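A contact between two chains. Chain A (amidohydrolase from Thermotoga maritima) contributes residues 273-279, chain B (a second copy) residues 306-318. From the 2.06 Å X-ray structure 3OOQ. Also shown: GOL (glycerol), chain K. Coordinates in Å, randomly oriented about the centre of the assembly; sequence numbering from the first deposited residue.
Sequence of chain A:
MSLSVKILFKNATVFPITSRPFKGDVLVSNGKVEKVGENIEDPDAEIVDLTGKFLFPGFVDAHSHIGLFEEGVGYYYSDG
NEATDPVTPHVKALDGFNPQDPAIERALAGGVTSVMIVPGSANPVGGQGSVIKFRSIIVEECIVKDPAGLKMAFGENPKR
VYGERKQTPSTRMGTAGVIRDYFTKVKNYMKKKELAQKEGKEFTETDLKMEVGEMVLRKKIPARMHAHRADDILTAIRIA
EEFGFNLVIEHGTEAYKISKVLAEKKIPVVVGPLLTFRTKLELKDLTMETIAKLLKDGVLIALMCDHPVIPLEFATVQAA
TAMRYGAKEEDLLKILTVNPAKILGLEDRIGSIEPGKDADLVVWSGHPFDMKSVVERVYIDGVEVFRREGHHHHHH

Chain A, residues 273-279: PLLTFRT
Chain B 306-318: DHPVIPLEFATVQ

Contact between an irregular segment of chain A (273-279) and a segment of chain B (306-318) that runs from loop through a 3-10 turn at 312-313 into a helix at 315-318. Together they bury 419 Å², about half of it through Phe A277, Leu A275 and Phe B314. The register is set by two close approaches of CA atoms: Phe A277 CA to Pro B311 CA at 5.6 Å and Leu A275 CA to Phe B314 CA at 7.8 Å, so from Leu A275 to Phe A277 the nearest partner steps back from Phe B314 to Pro B311.

Phe A277 (phi/psi -75/142) covers the most surface. Its CA-to-CB bond points toward chain B, and chi1 -173° (t) with chi2 70° lays one ring face against Pro B308, whose CB sits 3.3 Å from the ring centroid of Phe A277, 5° off the normal: a CH-pi contact. Pro B308 (phi/psi -91/6) follows a cis peptide bond and has a C-gamma endo pucker. The ring of His B307 (chi1 175°, chi2 111°) meets that of Phe A277 obliquely, centroids 5.1 Å apart and planes at 85°, with Phe A277 CE1 3.4 Å from His B307 NE2. The imidazole is steadied from its other nitrogen, His B307 ND1 accepting from Leu B312 N at 3.0 Å. Pro B311 (phi/psi -64/138), C-gamma exo, packs its CG 3.5 Å from Phe A277 N.

Leu A275 (phi/psi -79/74) leaves its backbone sideways, but chi1 -176° (t) and chi2 83° (p) bring its end to chain B. Leu A275 CD1 lies over a face of Phe B314, 3.5 Å from the ring centroid and 7° off the normal, and 4.3 Å from Val B317 CG1. Phe B314 (phi/psi -101/18), chi1 -61° (m) and chi2 -45°, occupies the N-cap position; its flat ring gives the leucine methyl a broad apolar surface, and Val B317 (chi1 173°, t) extends it from the first helical turn. Thr A276, between Leu A275 and Phe A277 (phi/psi -167/159), has its CA-to-CB bond directed away from chain B.

Arg A278, chi1 -53° (m), chi2 156° (t), chi3 -177° (t) and chi4 80°, extends its guanidinium to Glu B313 (chi1 50°, p), forming a salt bridge with a weak hydrogen bond from Arg A278 NH1 to Glu B313 OE2 at 3.4 Å. A glycerol bridges the same two side chains: its O2 accepts from Arg A278 NH2 at 2.8 Å and donates to Glu B313 OE1 at 2.5 Å. Water 1 joins the backbones, accepting from Phe A277 N at 3.1 Å and donating to Val B309 O at 2.8 Å.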

# COMPACT_ATOMS: atom_id res chain seq x y z
N PRO A 273 -32.91 6.20 16.56
CA PRO A 273 -33.90 6.58 15.55
C PRO A 273 -34.79 5.37 15.21
O PRO A 273 -34.30 4.24 15.16
CB PRO A 273 -33.03 7.02 14.37
CG PRO A 273 -31.76 6.21 14.48
CD PRO A 273 -31.58 5.92 15.97
N LEU A 274 -36.09 5.60 15.03
CA LEU A 274 -37.05 4.54 14.76
C LEU A 274 -37.63 4.56 13.34
O LEU A 274 -37.81 3.51 12.73
CB LEU A 274 -38.18 4.57 15.78
CG LEU A 274 -37.80 4.27 17.22
CD1 LEU A 274 -39.01 4.44 18.12
CD2 LEU A 274 -37.22 2.88 17.31
N LEU A 275 -37.94 5.76 12.84
CA LEU A 275 -38.45 5.91 11.48
C LEU A 275 -37.28 5.82 10.50
O LEU A 275 -36.86 6.84 9.95
CB LEU A 275 -39.15 7.27 11.36
CG LEU A 275 -39.84 7.61 10.04
CD1 LEU A 275 -41.21 6.99 10.08
CD2 LEU A 275 -39.91 9.13 9.85
N THR A 276 -36.74 4.62 10.30
CA THR A 276 -35.46 4.47 9.61
C THR A 276 -35.21 3.01 9.22
O THR A 276 -35.80 2.09 9.80
CB THR A 276 -34.27 4.99 10.48
OG1 THR A 276 -33.15 5.28 9.65
CG2 THR A 276 -33.88 3.95 11.55
N PHE A 277 -34.33 2.81 8.24
CA PHE A 277 -33.99 1.47 7.76
C PHE A 277 -33.07 0.73 8.73
O PHE A 277 -32.18 1.34 9.31
CB PHE A 277 -33.30 1.60 6.41
CG PHE A 277 -33.05 0.29 5.72
CD1 PHE A 277 -34.12 -0.46 5.19
CD2 PHE A 277 -31.75 -0.18 5.54
CE1 PHE A 277 -33.90 -1.64 4.51
CE2 PHE A 277 -31.51 -1.39 4.85
CZ PHE A 277 -32.57 -2.10 4.33
N ARG A 278 -33.28 -0.57 8.89
CA ARG A 278 -32.37 -1.38 9.74
C ARG A 278 -31.13 -1.74 8.92
O ARG A 278 -31.09 -2.74 8.23
CB ARG A 278 -33.06 -2.63 10.30
CG ARG A 278 -34.36 -2.32 11.04
CD ARG A 278 -35.31 -3.53 11.07
NE ARG A 278 -36.58 -3.21 11.72
CZ ARG A 278 -37.61 -2.56 11.14
NH1 ARG A 278 -37.53 -2.16 9.87
NH2 ARG A 278 -38.73 -2.33 11.84
N THR A 279 -30.12 -0.88 8.98
CA THR A 279 -28.94 -0.97 8.13
C THR A 279 -27.94 -2.01 8.63
O THR A 279 -27.03 -2.42 7.89
CB THR A 279 -28.21 0.38 8.11
OG1 THR A 279 -28.07 0.85 9.46
CG2 THR A 279 -28.99 1.41 7.32
N ASP B 306 -36.93 5.92 -2.51
CA ASP B 306 -35.57 5.47 -2.83
C ASP B 306 -35.09 4.45 -1.81
O ASP B 306 -33.94 4.49 -1.37
CB ASP B 306 -34.59 6.66 -2.90
CG ASP B 306 -33.32 6.33 -3.65
OD1 ASP B 306 -33.31 5.40 -4.49
OD2 ASP B 306 -32.31 7.01 -3.40
N HIS B 307 -35.98 3.54 -1.42
CA HIS B 307 -35.68 2.54 -0.38
C HIS B 307 -34.34 1.90 -0.70
O HIS B 307 -34.12 1.46 -1.84
CB HIS B 307 -36.82 1.49 -0.33
CG HIS B 307 -36.55 0.36 0.61
ND1 HIS B 307 -37.26 0.18 1.78
CD2 HIS B 307 -35.65 -0.66 0.56
CE1 HIS B 307 -36.81 -0.90 2.40
NE2 HIS B 307 -35.83 -1.42 1.68
N PRO B 308 -33.44 1.79 0.30
CA PRO B 308 -33.60 1.98 1.75
C PRO B 308 -33.36 3.40 2.34
O PRO B 308 -33.38 3.56 3.57
CB PRO B 308 -32.54 1.04 2.33
CG PRO B 308 -31.40 1.17 1.34
CD PRO B 308 -32.09 1.28 -0.02
N VAL B 309 -33.12 4.40 1.49
CA VAL B 309 -32.89 5.76 2.02
C VAL B 309 -34.06 6.15 2.93
O VAL B 309 -33.88 6.64 4.04
CB VAL B 309 -32.65 6.77 0.89
CG1 VAL B 309 -32.55 8.20 1.45
CG2 VAL B 309 -31.38 6.38 0.09
N ILE B 310 -35.27 5.86 2.47
CA ILE B 310 -36.44 5.90 3.34
C ILE B 310 -37.11 4.54 3.23
O ILE B 310 -37.32 4.06 2.11
CB ILE B 310 -37.43 6.98 2.90
CG1 ILE B 310 -36.77 8.35 2.94
CG2 ILE B 310 -38.67 6.95 3.83
CD1 ILE B 310 -37.53 9.40 2.12
N PRO B 311 -37.46 3.90 4.37
CA PRO B 311 -38.09 2.60 4.19
C PRO B 311 -39.42 2.74 3.47
O PRO B 311 -40.21 3.66 3.73
CB PRO B 311 -38.28 2.09 5.61
CG PRO B 311 -37.28 2.85 6.42
CD PRO B 311 -37.30 4.21 5.81
N LEU B 312 -39.64 1.81 2.54
CA LEU B 312 -40.84 1.78 1.71
C LEU B 312 -42.09 1.70 2.57
O LEU B 312 -43.14 2.24 2.20
CB LEU B 312 -40.74 0.59 0.74
CG LEU B 312 -41.57 0.54 -0.52
CD1 LEU B 312 -41.47 1.85 -1.28
CD2 LEU B 312 -41.08 -0.64 -1.37
N GLU B 313 -41.98 1.06 3.73
CA GLU B 313 -43.11 0.97 4.65
C GLU B 313 -43.64 2.37 5.00
O GLU B 313 -44.83 2.53 5.35
CB GLU B 313 -42.76 0.19 5.92
CG GLU B 313 -41.47 0.60 6.63
CD GLU B 313 -41.04 -0.35 7.78
OE1 GLU B 313 -41.93 -0.99 8.41
OE2 GLU B 313 -39.80 -0.42 8.05
N PHE B 314 -42.77 3.36 4.91
CA PHE B 314 -43.11 4.73 5.31
C PHE B 314 -43.44 5.63 4.13
O PHE B 314 -43.45 6.87 4.25
CB PHE B 314 -41.99 5.33 6.18
CG PHE B 314 -41.76 4.57 7.46
CD1 PHE B 314 -42.84 4.15 8.24
CD2 PHE B 314 -40.46 4.25 7.89
CE1 PHE B 314 -42.64 3.44 9.43
CE2 PHE B 314 -40.25 3.54 9.08
CZ PHE B 314 -41.35 3.13 9.85
N ALA B 315 -43.74 5.01 2.99
CA ALA B 315 -44.08 5.75 1.79
C ALA B 315 -45.21 6.77 2.02
O ALA B 315 -45.11 7.90 1.52
CB ALA B 315 -44.41 4.81 0.63
N THR B 316 -46.24 6.38 2.78
CA THR B 316 -47.38 7.28 3.10
C THR B 316 -46.99 8.40 4.08
O THR B 316 -47.58 9.48 4.07
CB THR B 316 -48.60 6.51 3.69
OG1 THR B 316 -48.19 5.68 4.78
CG2 THR B 316 -49.28 5.64 2.64
N VAL B 317 -46.01 8.11 4.94
CA VAL B 317 -45.52 9.08 5.92
C VAL B 317 -44.82 10.23 5.21
O VAL B 317 -45.06 11.42 5.53
CB VAL B 317 -44.53 8.44 6.92
CG1 VAL B 317 -43.90 9.52 7.82
CG2 VAL B 317 -45.23 7.34 7.75
N GLN B 318 -43.97 9.88 4.25
CA GLN B 318 -43.28 10.89 3.45
C GLN B 318 -44.28 11.72 2.66
O GLN B 318 -44.22 12.94 2.67
CB GLN B 318 -42.24 10.26 2.50
CG GLN B 318 -41.76 11.27 1.45
CD GLN B 318 -40.61 10.78 0.58
OE1 GLN B 318 -39.55 11.39 0.56
NE2 GLN B 318 -40.83 9.70 -0.16
C1 GOL K . -41.98 -0.23 12.43
O1 GOL K . -40.96 -0.45 13.37
C2 GOL K . -42.27 -1.49 11.61
O2 GOL K . -41.22 -1.70 10.70
C3 GOL K . -42.49 -2.73 12.49
O3 GOL K . -42.45 -3.90 11.67
O HOH W 1 -33.47 5.11 6.30